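Local atomic coordinates of thermophilic dibenzothiophene desulfurization enzyme C (Paenibacillus sp. A11-2, PDB entry 5XDC), a protein that probably oxidises dibenzothiophene to its 5-oxide and 5,5-dioxide with reduced FMN and oxygen, as a tetrameric monooxygenase of the DszC family. Residues T22-T27 with D47-S52; A99-F104 with A186-S191; G265-A270 with E301-L306. One frame throughout, in Å; residues are numbered along the deposited sequence. Where two conformers were deposited one is given.

The three contacts follow one another along the chain; none nests within another and none crosses another. Contact 1 comes first and closes a short, mostly helical loop, bringing helix 43-52 back against helix 16-38 in the N-terminal helical part. Contact 2 spans a longer stretch. It ties helix 85-104 of that same part to strand 184-190 of the middle, beta-rich part. Contact 3 closes the loop between the long helices 247-276 and 293-324 of the C-terminal part. Contacts 2 and 3 lie on opposite sides of the chain's centre, about 36 Å apart between centres. All three rest mainly on apolar contacts, with no hydrogen bond between the paired segments.

Contact 1. Residues T22-T27 with D47-S52; sequences TELAKT and DAIRRS
Leu24 holds CG beside its backbone N and anti to its carbonyl carbon (chi1 -77°), which sends its branched end across to Ala48 and Ser52. Ser52 sets OG between its backbone N and carbonyl carbon (chi1 79°), turned back over its own helix. The two methyls of Leu24 divide the work. CD1 lies 3.8 Å from Ser52 CB and about as close to the hydroxyl. CD2 meets Ala48 CB at 4.0 Å and also rests by the backbone, 3.9 Å from Ala48 O. Ile49 is a looser neighbour, its CG1 4.4 Å from Leu24 CD1. With an alanine at Leu24, the bridge between the helices is likely to be lost, leaving Ala48 CB and Ser52 CB without their apolar partner. This is an antiparallel helix pair in the N-terminal helical domain of the acyl-CoA dehydrogenase fold. The short axes come within 11.0 Å, at 163° between their directions. The spacing is wide, and Leu24 bridges it. The hydroxyls of Ser52 and Thr27 each bond a carbonyl of their own helix. Ser52 OG donates to Ile49 O over 2.7 Å, tilted from the carbonyl plane. The same carbonyl takes Ser52 N, so two donors grip it. Ser52 OG in turn accepts from Leu54 N, which helps fix the hydroxyl's rotation. On the other helix Thr27 OG1 donates to Leu24 O at 2.7 Å. Ile49 also packs against Phe28, Leu55 and Phe123. Arg50 NH1 forms a salt bridge with Asp47 OD1 at 2.9 Å, though its angle makes a weak hydrogen bond. Arg50 is paired as well with Asp164 and Asp166, and Asp47 with Lys43.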
ATOM      1  N   THR B  22      26.668   5.641  20.917  1.00 20.10           N
ATOM      2  CA  THR B  22      25.774   4.645  21.492  1.00 19.40           C
ATOM      3  C   THR B  22      25.556   4.899  22.975  1.00 20.99           C
ATOM      4  O   THR B  22      24.423   4.809  23.469  1.00 20.05           O
ATOM      5  CB  THR B  22      26.335   3.239  21.251  1.00 22.81           C
ATOM      6  OG1 THR B  22      26.272   2.935  19.856  1.00 23.29           O
ATOM      7  CG2 THR B  22      25.547   2.178  22.009  1.00 31.42           C
ATOM      8  N   GLU B  23      26.629   5.219  23.705  0.53 19.50           N
ATOM      9  CA  GLU B  23      26.488   5.504  25.128  0.53 21.53           C
ATOM     10  C   GLU B  23      25.689   6.779  25.354  0.53 17.77           C
ATOM     11  O   GLU B  23      24.838   6.828  26.248  0.53 20.31           O
ATOM     12  CB  GLU B  23      27.865   5.607  25.791  0.53 25.01           C
ATOM     13  CG  GLU B  23      27.806   5.841  27.298  0.53 19.79           C
ATOM     14  CD  GLU B  23      26.890   4.868  28.021  0.53 32.62           C
ATOM     15  OE1 GLU B  23      25.903   5.319  28.650  0.53 29.59           O
ATOM     16  OE2 GLU B  23      27.152   3.651  27.952  0.53 35.41           O
ATOM     17  N   LEU B  24      25.937   7.821  24.554  1.00 18.89           N
ATOM     18  CA  LEU B  24      25.119   9.031  24.651  1.00 17.64           C
ATOM     19  C   LEU B  24      23.637   8.696  24.457  1.00 18.77           C
ATOM     20  O   LEU B  24      22.783   9.107  25.253  1.00 18.40           O
ATOM     21  CB  LEU B  24      25.571  10.065  23.621  1.00 19.85           C
ATOM     22  CG  LEU B  24      26.840  10.859  23.936  1.00 17.35           C
ATOM     23  CD1 LEU B  24      27.284  11.591  22.697  1.00 19.35           C
ATOM     24  CD2 LEU B  24      26.603  11.835  25.065  1.00 25.65           C
ATOM     25  N   ALA B  25      23.324   7.934  23.406  1.00 20.11           N
ATOM     26  CA  ALA B  25      21.938   7.573  23.110  1.00 17.82           C
ATOM     27  C   ALA B  25      21.303   6.792  24.257  1.00 18.87           C
ATOM     28  O   ALA B  25      20.132   7.005  24.599  1.00 17.50           O
ATOM     29  CB  ALA B  25      21.900   6.762  21.818  1.00 18.33           C
ATOM     30  N   LYS B  26      22.060   5.870  24.852  1.00 18.23           N
ATOM     31  CA  LYS B  26      21.607   5.156  26.040  1.00 20.71           C
ATOM     32  C   LYS B  26      21.146   6.118  27.130  1.00 21.37           C
ATOM     33  O   LYS B  26      20.062   5.959  27.701  1.00 20.83           O
ATOM     34  CB  LYS B  26      22.750   4.269  26.538  1.00 22.39           C
ATOM     35  CG  LYS B  26      22.356   3.125  27.449  1.00 39.10           C
ATOM     36  CD  LYS B  26      23.454   2.042  27.523  1.00 42.80           C
ATOM     37  CE  LYS B  26      23.890   1.580  26.117  1.00 49.86           C
ATOM     38  NZ  LYS B  26      24.509   0.222  26.045  1.00 63.13           N
ATOM     39  N   THR B  27      21.963   7.126  27.443  1.00 21.20           N
ATOM     40  CA  THR B  27      21.576   8.065  28.489  1.00 18.23           C
ATOM     41  C   THR B  27      20.354   8.877  28.074  1.00 21.38           C
ATOM     42  O   THR B  27      19.480   9.157  28.901  1.00 19.25           O
ATOM     43  CB  THR B  27      22.746   8.988  28.849  1.00 22.71           C
ATOM     44  OG1 THR B  27      23.016   9.908  27.785  1.00 30.68           O
ATOM     45  CG2 THR B  27      24.008   8.182  29.135  1.00 20.58           C
ATOM     46  N   ASP B  47      25.190  19.715  26.342  1.00 18.48           N
ATOM     47  CA  ASP B  47      26.515  19.769  26.962  1.00 18.10           C
ATOM     48  C   ASP B  47      27.167  18.388  27.012  1.00 17.64           C
ATOM     49  O   ASP B  47      28.388  18.267  26.855  1.00 18.48           O
ATOM     50  CB  ASP B  47      26.426  20.374  28.366  1.00 17.44           C
ATOM     51  CG  ASP B  47      26.198  21.886  28.354  1.00 18.50           C
ATOM     52  OD1 ASP B  47      26.372  22.533  27.299  1.00 18.57           O
ATOM     53  OD2 ASP B  47      25.857  22.442  29.431  1.00 23.34           O
ATOM     54  N   ALA B  48      26.386  17.326  27.215  1.00 15.15           N
ATOM     55  CA  ALA B  48      26.956  15.985  27.127  1.00 18.50           C
ATOM     56  C   ALA B  48      27.528  15.725  25.738  1.00 17.27           C
ATOM     57  O   ALA B  48      28.586  15.102  25.599  1.00 17.33           O
ATOM     58  CB  ALA B  48      25.910  14.930  27.480  1.00 18.93           C
ATOM     59  N   ILE B  49      26.840  16.188  24.692  1.00 17.81           N
ATOM     60  CA  ILE B  49      27.379  16.049  23.345  1.00 15.05           C
ATOM     61  C   ILE B  49      28.665  16.859  23.206  1.00 16.38           C
ATOM     62  O   ILE B  49      29.636  16.415  22.575  1.00 16.94           O
ATOM     63  CB  ILE B  49      26.313  16.456  22.305  1.00 14.33           C
ATOM     64  CG1 ILE B  49      25.174  15.432  22.321  1.00 15.00           C
ATOM     65  CG2 ILE B  49      26.938  16.581  20.919  1.00 18.28           C
ATOM     66  CD1 ILE B  49      23.993  15.816  21.442  1.00 17.34           C
ATOM     67  N   ARG B  50      28.693  18.058  23.797  1.00 17.68           N
ATOM     68  CA  ARG B  50      29.898  18.877  23.767  1.00 15.29           C
ATOM     69  C   ARG B  50      31.078  18.143  24.400  1.00 15.31           C
ATOM     70  O   ARG B  50      32.171  18.103  23.825  1.00 18.33           O
ATOM     71  CB  ARG B  50      29.650  20.201  24.490  1.00 14.80           C
ATOM     72  CG  ARG B  50      28.872  21.236  23.703  1.00 16.86           C
ATOM     73  CD  ARG B  50      28.885  22.589  24.432  1.00 18.29           C
ATOM     74  NE  ARG B  50      28.243  23.641  23.646  1.00 16.41           N
ATOM     75  CZ  ARG B  50      26.948  23.984  23.717  1.00 14.49           C
ATOM     76  NH1 ARG B  50      26.121  23.358  24.543  1.00 16.52           N
ATOM     77  NH2 ARG B  50      26.472  24.947  22.944  1.00 17.88           N
ATOM     78  N   ARG B  51      30.865  17.547  25.577  1.00 17.89           N
ATOM     79  CA  ARG B  51      31.945  16.855  26.287  1.00 18.34           C
ATOM     80  C   ARG B  51      32.419  15.611  25.548  1.00 23.93           C
ATOM     81  O   ARG B  51      33.563  15.188  25.738  1.00 21.72           O
ATOM     82  CB  ARG B  51      31.494  16.469  27.699  1.00 20.36           C
ATOM     83  CG  ARG B  51      31.237  17.642  28.626  1.00 29.44           C
ATOM     84  CD  ARG B  51      31.027  17.193  30.066  1.00 32.15           C
ATOM     85  NE  ARG B  51      29.922  16.251  30.238  1.00 35.09           N
ATOM     86  CZ  ARG B  51      28.657  16.598  30.465  1.00 30.00           C
ATOM     87  NH1 ARG B  51      28.305  17.874  30.520  1.00 28.93           N
ATOM     88  NH2 ARG B  51      27.736  15.658  30.627  1.00 31.83           N
ATOM     89  N   SER B  52      31.575  15.039  24.688  1.00 19.48           N
ATOM     90  CA  SER B  52      31.881  13.775  24.030  1.00 19.09           C
ATOM     91  C   SER B  52      32.938  13.916  22.950  1.00 16.37           C
ATOM     92  O   SER B  52      33.568  12.916  22.581  1.00 17.45           O
ATOM     93  CB  SER B  52      30.609  13.202  23.413  1.00 18.08           C
ATOM     94  OG  SER B  52      30.330  13.853  22.190  1.00 17.85           O
TER

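Contact 2. Residues A99-F104 with A186-S191; sequences AYVDLF and AALIPS
The carbonyl O of Tyr100, the residue whose ring meets Ala186 across the contact, takes two weak bonds, from Leu103 N at 3.2 Å and from Phe104 N. It also lies at the edge of the Phe104 ring, in its plane. Backbone and ring thus gather round one oxygen in the last turn of the helix. No hydrogen bond passes between the two segments. They meet through two apolar pairs, all four residues buried. In the first, the Tyr100 ring comes obliquely to a single methyl. Its CE1 lies 3.7 Å from Ala186 CB, and its OH is equally near that methyl. CG stands opposite the backbone N (chi1 -166°), which directs the ring toward the strand. One face of the ring carries Phe104 CD2, 3.5 Å above the plane and offset toward the rim. In the second pair, Val101 and Leu188 cross at about a right angle. Val101 CG2 faces the fork of Leu188, 4.1 Å from CD2 and just as near CD1. Ala186 and Leu188 point to the same side of the strand, and Ala187 points away. The contact therefore seats a helix on a strand, joining the N-terminal helical and middle domains of the acyl-CoA dehydrogenase fold. The Tyr100 side chain lies about 6 Å from that of Ser129, which binds FMN in another structure of this protein; no flavin is bound to this chain here. Tyr100 also makes edge-to-face contacts with Phe171 and Trp247. Strand 167-174 flanks strand 184-190 in the sheet, and helix 233-240 packs against Tyr100 and Phe104.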
ATOM      1  N   ALA B  99      29.091  21.367   7.289  1.00 13.48           N
ATOM      2  CA  ALA B  99      29.352  21.115   5.879  1.00 14.19           C
ATOM      3  C   ALA B  99      29.297  22.395   5.066  1.00 15.49           C
ATOM      4  O   ALA B  99      30.136  22.615   4.188  1.00 14.32           O
ATOM      5  CB  ALA B  99      28.360  20.091   5.333  1.00 13.10           C
ATOM      6  N   TYR B 100      28.306  23.254   5.326  1.00 12.88           N
ATOM      7  CA  TYR B 100      28.227  24.511   4.598  1.00 12.73           C
ATOM      8  C   TYR B 100      29.484  25.340   4.831  1.00 10.99           C
ATOM      9  O   TYR B 100      30.074  25.877   3.888  1.00 15.38           O
ATOM     10  CB  TYR B 100      26.976  25.296   5.011  1.00 13.99           C
ATOM     11  CG  TYR B 100      26.691  26.420   4.061  1.00 12.94           C
ATOM     12  CD1 TYR B 100      27.368  27.642   4.157  1.00 14.29           C
ATOM     13  CD2 TYR B 100      25.788  26.261   3.020  1.00 13.70           C
ATOM     14  CE1 TYR B 100      27.126  28.657   3.259  1.00 14.67           C
ATOM     15  CE2 TYR B 100      25.536  27.270   2.124  1.00 14.08           C
ATOM     16  CZ  TYR B 100      26.219  28.472   2.234  1.00 14.86           C
ATOM     17  OH  TYR B 100      25.978  29.474   1.336  1.00 16.03           O
ATOM     18  N   VAL B 101      29.902  25.450   6.086  1.00 12.79           N
ATOM     19  CA  VAL B 101      31.111  26.207   6.397  1.00 14.47           C
ATOM     20  C   VAL B 101      32.305  25.618   5.662  1.00 15.93           C
ATOM     21  O   VAL B 101      33.095  26.341   5.042  1.00 16.43           O
ATOM     22  CB  VAL B 101      31.345  26.236   7.914  1.00 12.53           C
ATOM     23  CG1 VAL B 101      32.732  26.832   8.228  1.00 17.95           C
ATOM     24  CG2 VAL B 101      30.253  27.030   8.622  1.00 12.60           C
ATOM     25  N   ASP B 102      32.456  24.292   5.722  1.00 15.29           N
ATOM     26  CA  ASP B 102      33.619  23.660   5.109  1.00 14.44           C
ATOM     27  C   ASP B 102      33.640  23.862   3.600  1.00 19.16           C
ATOM     28  O   ASP B 102      34.721  23.976   3.007  1.00 17.36           O
ATOM     29  CB  ASP B 102      33.655  22.176   5.427  1.00 16.99           C
ATOM     30  CG  ASP B 102      35.030  21.581   5.204  1.00 19.88           C
ATOM     31  OD1 ASP B 102      35.907  21.831   6.049  1.00 20.52           O
ATOM     32  OD2 ASP B 102      35.223  20.886   4.193  1.00 18.79           O
ATOM     33  N   LEU B 103      32.469  23.905   2.957  1.00 14.06           N
ATOM     34  CA  LEU B 103      32.400  23.991   1.508  1.00 18.40           C
ATOM     35  C   LEU B 103      32.588  25.406   0.981  1.00 18.64           C
ATOM     36  O   LEU B 103      32.898  25.568  -0.202  1.00 19.45           O
ATOM     37  CB  LEU B 103      31.052  23.456   1.013  1.00 18.67           C
ATOM     38  CG  LEU B 103      30.859  21.952   1.163  1.00 15.98           C
ATOM     39  CD1 LEU B 103      29.372  21.603   0.987  1.00 15.01           C
ATOM     40  CD2 LEU B 103      31.722  21.190   0.150  1.00 21.02           C
ATOM     41  N   PHE B 104      32.386  26.428   1.819  1.00 17.54           N
ATOM     42  CA  PHE B 104      32.454  27.816   1.382  1.00 17.67           C
ATOM     43  C   PHE B 104      33.523  28.640   2.085  1.00 19.22           C
ATOM     44  O   PHE B 104      33.929  29.673   1.538  1.00 22.37           O
ATOM     45  CB  PHE B 104      31.094  28.504   1.582  1.00 18.35           C
ATOM     46  CG  PHE B 104      30.071  28.118   0.559  1.00 18.90           C
ATOM     47  CD1 PHE B 104      30.007  28.771  -0.658  1.00 20.83           C
ATOM     48  CD2 PHE B 104      29.186  27.091   0.808  1.00 18.57           C
ATOM     49  CE1 PHE B 104      29.076  28.415  -1.594  1.00 23.22           C
ATOM     50  CE2 PHE B 104      28.253  26.721  -0.137  1.00 19.47           C
ATOM     51  CZ  PHE B 104      28.194  27.388  -1.333  1.00 20.26           C
ATOM     52  N   ALA B 186      25.945  34.549   3.261  1.00 15.58           N
ATOM     53  CA  ALA B 186      25.986  33.614   4.364  1.00 15.59           C
ATOM     54  C   ALA B 186      27.138  34.000   5.269  1.00 15.14           C
ATOM     55  O   ALA B 186      28.155  34.521   4.807  1.00 16.63           O
ATOM     56  CB  ALA B 186      26.156  32.162   3.880  1.00 19.49           C
ATOM     57  N   ALA B 187      26.974  33.732   6.556  1.00 15.52           N
ATOM     58  CA  ALA B 187      28.000  34.074   7.532  1.00 16.38           C
ATOM     59  C   ALA B 187      27.869  33.158   8.734  1.00 16.09           C
ATOM     60  O   ALA B 187      26.824  32.540   8.965  1.00 17.01           O
ATOM     61  CB  ALA B 187      27.902  35.542   7.967  1.00 15.44           C
ATOM     62  N   LEU B 188      28.947  33.086   9.511  1.00 12.93           N
ATOM     63  CA  LEU B 188      28.979  32.315  10.750  1.00 13.46           C
ATOM     64  C   LEU B 188      29.305  33.291  11.873  1.00 17.93           C
ATOM     65  O   LEU B 188      30.419  33.836  11.911  1.00 16.68           O
ATOM     66  CB  LEU B 188      30.018  31.194  10.676  1.00 14.91           C
ATOM     67  CG  LEU B 188      29.993  30.210  11.837  1.00 14.62           C
ATOM     68  CD1 LEU B 188      28.795  29.303  11.760  1.00 13.65           C
ATOM     69  CD2 LEU B 188      31.243  29.362  11.870  1.00 16.85           C
ATOM     70  N   ILE B 189      28.342  33.529  12.766  1.00 14.91           N
ATOM     71  CA  ILE B 189      28.468  34.621  13.735  1.00 15.23           C
ATOM     72  C   ILE B 189      28.131  34.114  15.129  1.00 16.84           C
ATOM     73  O   ILE B 189      27.393  33.124  15.299  1.00 15.64           O
ATOM     74  CB  ILE B 189      27.576  35.829  13.357  1.00 13.60           C
ATOM     75  CG1 ILE B 189      26.082  35.481  13.449  1.00 15.98           C
ATOM     76  CG2 ILE B 189      27.935  36.329  11.990  1.00 15.89           C
ATOM     77  CD1 ILE B 189      25.175  36.695  13.399  1.00 16.02           C
ATOM     78  N   PRO B 190      28.652  34.779  16.163  1.00 17.38           N
ATOM     79  CA  PRO B 190      28.240  34.453  17.535  1.00 16.62           C
ATOM     80  C   PRO B 190      26.751  34.695  17.732  1.00 18.21           C
ATOM     81  O   PRO B 190      26.181  35.640  17.187  1.00 18.63           O
ATOM     82  CB  PRO B 190      29.082  35.406  18.400  1.00 19.74           C
ATOM     83  CG  PRO B 190      30.162  35.901  17.531  1.00 23.41           C
ATOM     84  CD  PRO B 190      29.645  35.871  16.132  1.00 18.15           C
ATOM     85  N   SER B 191      26.124  33.834  18.537  1.00 17.34           N
ATOM     86  CA  SER B 191      24.703  33.989  18.799  1.00 17.67           C
ATOM     87  C   SER B 191      24.409  35.153  19.738  1.00 21.12           C
ATOM     88  O   SER B 191      23.259  35.590  19.808  1.00 22.31           O
ATOM     89  CB  SER B 191      24.116  32.695  19.373  1.00 20.07           C
ATOM     90  OG  SER B 191      24.764  32.322  20.574  1.00 27.11           O
TER

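Contact 3. Residues G265-A270 with E301-L306; sequences GALEEA and EFAAQL
Leu267 reaches across to Ala303 and touches its backbone as well as its methyl. CD2 is 3.6 Å from Ala303 CA and 3.9 Å from Ala303 CB. The same methyl meets Leu306 CD2 at 4.1 Å, while the other branch, CD1, lies 4.1 Å from Phe302 CB. Leu267 is thus a wedge gripped by three residues over one turn of the facing helix. Its CG lies anti to the backbone N (chi1 -157°), which carries the fork of the side chain outward. The small Ala303 lets CD2 come down to the main chain. Phe302 meets Leu267 through its CB and its carbonyl carbon; its ring leads away. The helices run antiparallel but inclined, 147° between directions, with short axes 10.9 Å apart. They belong to the helical C-terminal domain of the acyl-CoA dehydrogenase fold. Tyr299, one turn before Ala303, packs on Leu267 and Ala270. Phe402 of the second subunit lies on Leu267 and Glu268, and Val398 of that subunit on Ala303. Within the chain, helix 331-363 flanks both helices, with Leu359 on Leu267 and Leu351 on Phe302, while helix 376-385 packs on helix 247-276 at Ala266.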
ATOM      1  N   GLY B 265      14.344   2.918  16.303  1.00 13.77           N
ATOM      2  CA  GLY B 265      13.967   3.083  17.697  1.00 16.61           C
ATOM      3  C   GLY B 265      12.528   2.683  17.960  1.00 13.77           C
ATOM      4  O   GLY B 265      12.223   2.040  18.971  1.00 13.04           O
ATOM      5  N   ALA B 266      11.626   3.066  17.059  1.00 12.12           N
ATOM      6  CA  ALA B 266      10.221   2.703  17.191  1.00 13.16           C
ATOM      7  C   ALA B 266      10.041   1.189  17.146  1.00 14.20           C
ATOM      8  O   ALA B 266       9.292   0.611  17.941  1.00 12.91           O
ATOM      9  CB  ALA B 266       9.418   3.370  16.080  1.00 12.66           C
ATOM     10  N   LEU B 267      10.692   0.533  16.196  1.00 13.41           N
ATOM     11  CA  LEU B 267      10.515  -0.908  16.057  1.00 13.65           C
ATOM     12  C   LEU B 267      11.027  -1.645  17.292  1.00 13.38           C
ATOM     13  O   LEU B 267      10.373  -2.570  17.785  1.00 15.39           O
ATOM     14  CB  LEU B 267      11.216  -1.392  14.788  1.00 13.36           C
ATOM     15  CG  LEU B 267      10.773  -2.692  14.122  1.00 26.77           C
ATOM     16  CD1 LEU B 267       9.301  -2.731  13.835  1.00 17.37           C
ATOM     17  CD2 LEU B 267      11.572  -2.878  12.822  1.00 32.45           C
ATOM     18  N   GLU B 268      12.200  -1.255  17.803  0.59 14.88           N
ATOM     19  CA  GLU B 268      12.742  -1.889  19.003  0.59 15.39           C
ATOM     20  C   GLU B 268      11.863  -1.618  20.218  0.59 16.68           C
ATOM     21  O   GLU B 268      11.613  -2.524  21.020  0.59 15.35           O
ATOM     22  CB  GLU B 268      14.166  -1.406  19.271  0.59 17.20           C
ATOM     23  CG  GLU B 268      15.197  -1.879  18.272  0.59 20.52           C
ATOM     24  CD  GLU B 268      15.549  -3.351  18.427  0.59 25.66           C
ATOM     25  OE1 GLU B 268      14.880  -4.066  19.212  0.59 18.89           O
ATOM     26  OE2 GLU B 268      16.505  -3.791  17.759  0.59 24.39           O
ATOM     27  N   GLU B 269      11.378  -0.385  20.370  1.00 15.79           N
ATOM     28  CA  GLU B 269      10.521  -0.078  21.512  1.00 15.31           C
ATOM     29  C   GLU B 269       9.223  -0.867  21.443  1.00 16.94           C
ATOM     30  O   GLU B 269       8.726  -1.357  22.463  1.00 16.32           O
ATOM     31  CB  GLU B 269      10.233   1.427  21.572  1.00 14.69           C
ATOM     32  CG  GLU B 269       9.250   1.877  22.645  1.00 21.64           C
ATOM     33  CD  GLU B 269       9.861   1.930  24.037  1.00 32.89           C
ATOM     34  OE1 GLU B 269       9.132   2.322  24.977  1.00 29.16           O
ATOM     35  OE2 GLU B 269      11.052   1.571  24.196  1.00 28.57           O
ATOM     36  N   ALA B 270       8.642  -0.978  20.249  1.00 14.60           N
ATOM     37  CA  ALA B 270       7.445  -1.785  20.085  1.00 14.62           C
ATOM     38  C   ALA B 270       7.728  -3.238  20.454  1.00 15.24           C
ATOM     39  O   ALA B 270       6.967  -3.857  21.205  1.00 15.18           O
ATOM     40  CB  ALA B 270       6.936  -1.670  18.653  1.00 15.81           C
ATOM     41  N   GLU B 301       7.520  -7.479   8.192  1.00 12.29           N
ATOM     42  CA  GLU B 301       7.438  -6.551   7.067  1.00 14.82           C
ATOM     43  C   GLU B 301       8.294  -5.320   7.319  1.00 16.61           C
ATOM     44  O   GLU B 301       9.085  -4.907   6.461  1.00 14.30           O
ATOM     45  CB  GLU B 301       5.987  -6.141   6.821  1.00 18.52           C
ATOM     46  N   PHE B 302       8.146  -4.716   8.497  1.00 14.01           N
ATOM     47  CA  PHE B 302       8.853  -3.475   8.773  1.00 14.02           C
ATOM     48  C   PHE B 302      10.333  -3.705   9.060  1.00 12.83           C
ATOM     49  O   PHE B 302      11.170  -2.914   8.610  1.00 15.02           O
ATOM     50  CB  PHE B 302       8.178  -2.736   9.919  1.00 13.62           C
ATOM     51  CG  PHE B 302       6.859  -2.145   9.541  1.00 14.56           C
ATOM     52  CD1 PHE B 302       6.756  -1.335   8.437  1.00 15.29           C
ATOM     53  CD2 PHE B 302       5.715  -2.413  10.279  1.00 18.82           C
ATOM     54  CE1 PHE B 302       5.551  -0.785   8.074  1.00 21.98           C
ATOM     55  CE2 PHE B 302       4.508  -1.860   9.916  1.00 19.93           C
ATOM     56  CZ  PHE B 302       4.424  -1.062   8.810  1.00 22.45           C
ATOM     57  N   ALA B 303      10.688  -4.776   9.775  1.00 14.37           N
ATOM     58  CA  ALA B 303      12.104  -5.067   9.994  1.00 15.18           C
ATOM     59  C   ALA B 303      12.826  -5.336   8.675  1.00 12.87           C
ATOM     60  O   ALA B 303      13.967  -4.902   8.484  1.00 13.13           O
ATOM     61  CB  ALA B 303      12.252  -6.250  10.945  1.00 13.75           C
ATOM     62  N   ALA B 304      12.177  -6.045   7.751  1.00 12.71           N
ATOM     63  CA  ALA B 304      12.800  -6.318   6.456  1.00 14.09           C
ATOM     64  C   ALA B 304      13.049  -5.030   5.684  1.00 13.33           C
ATOM     65  O   ALA B 304      14.145  -4.807   5.153  1.00 13.28           O
ATOM     66  CB  ALA B 304      11.911  -7.253   5.641  1.00 15.40           C
ATOM     67  N   GLN B 305      12.017  -4.190   5.563  1.00 12.50           N
ATOM     68  CA  GLN B 305      12.197  -2.913   4.887  1.00 14.36           C
ATOM     69  C   GLN B 305      13.283  -2.081   5.559  1.00 14.15           C
ATOM     70  O   GLN B 305      14.085  -1.440   4.873  1.00 12.01           O
ATOM     71  CB  GLN B 305      10.882  -2.144   4.849  1.00 16.66           C
ATOM     72  CG  GLN B 305       9.835  -2.795   3.991  1.00 16.92           C
ATOM     73  CD  GLN B 305       8.534  -2.022   4.019  1.00 28.74           C
ATOM     74  OE1 GLN B 305       7.518  -2.527   4.471  1.00 36.27           O
ATOM     75  NE2 GLN B 305       8.571  -0.780   3.551  1.00 39.80           N
ATOM     76  N   LEU B 306      13.324  -2.075   6.897  1.00 12.62           N
ATOM     77  CA  LEU B 306      14.365  -1.321   7.603  1.00 13.74           C
ATOM     78  C   LEU B 306      15.762  -1.825   7.254  1.00 14.28           C
ATOM     79  O   LEU B 306      16.670  -1.022   7.003  1.00 15.83           O
ATOM     80  CB  LEU B 306      14.149  -1.390   9.108  1.00 13.11           C
ATOM     81  CG  LEU B 306      15.179  -0.631   9.947  1.00 11.98           C
ATOM     82  CD1 LEU B 306      15.155   0.854   9.666  1.00 18.10           C
ATOM     83  CD2 LEU B 306      14.920  -0.902  11.397  1.00 14.81           C
TER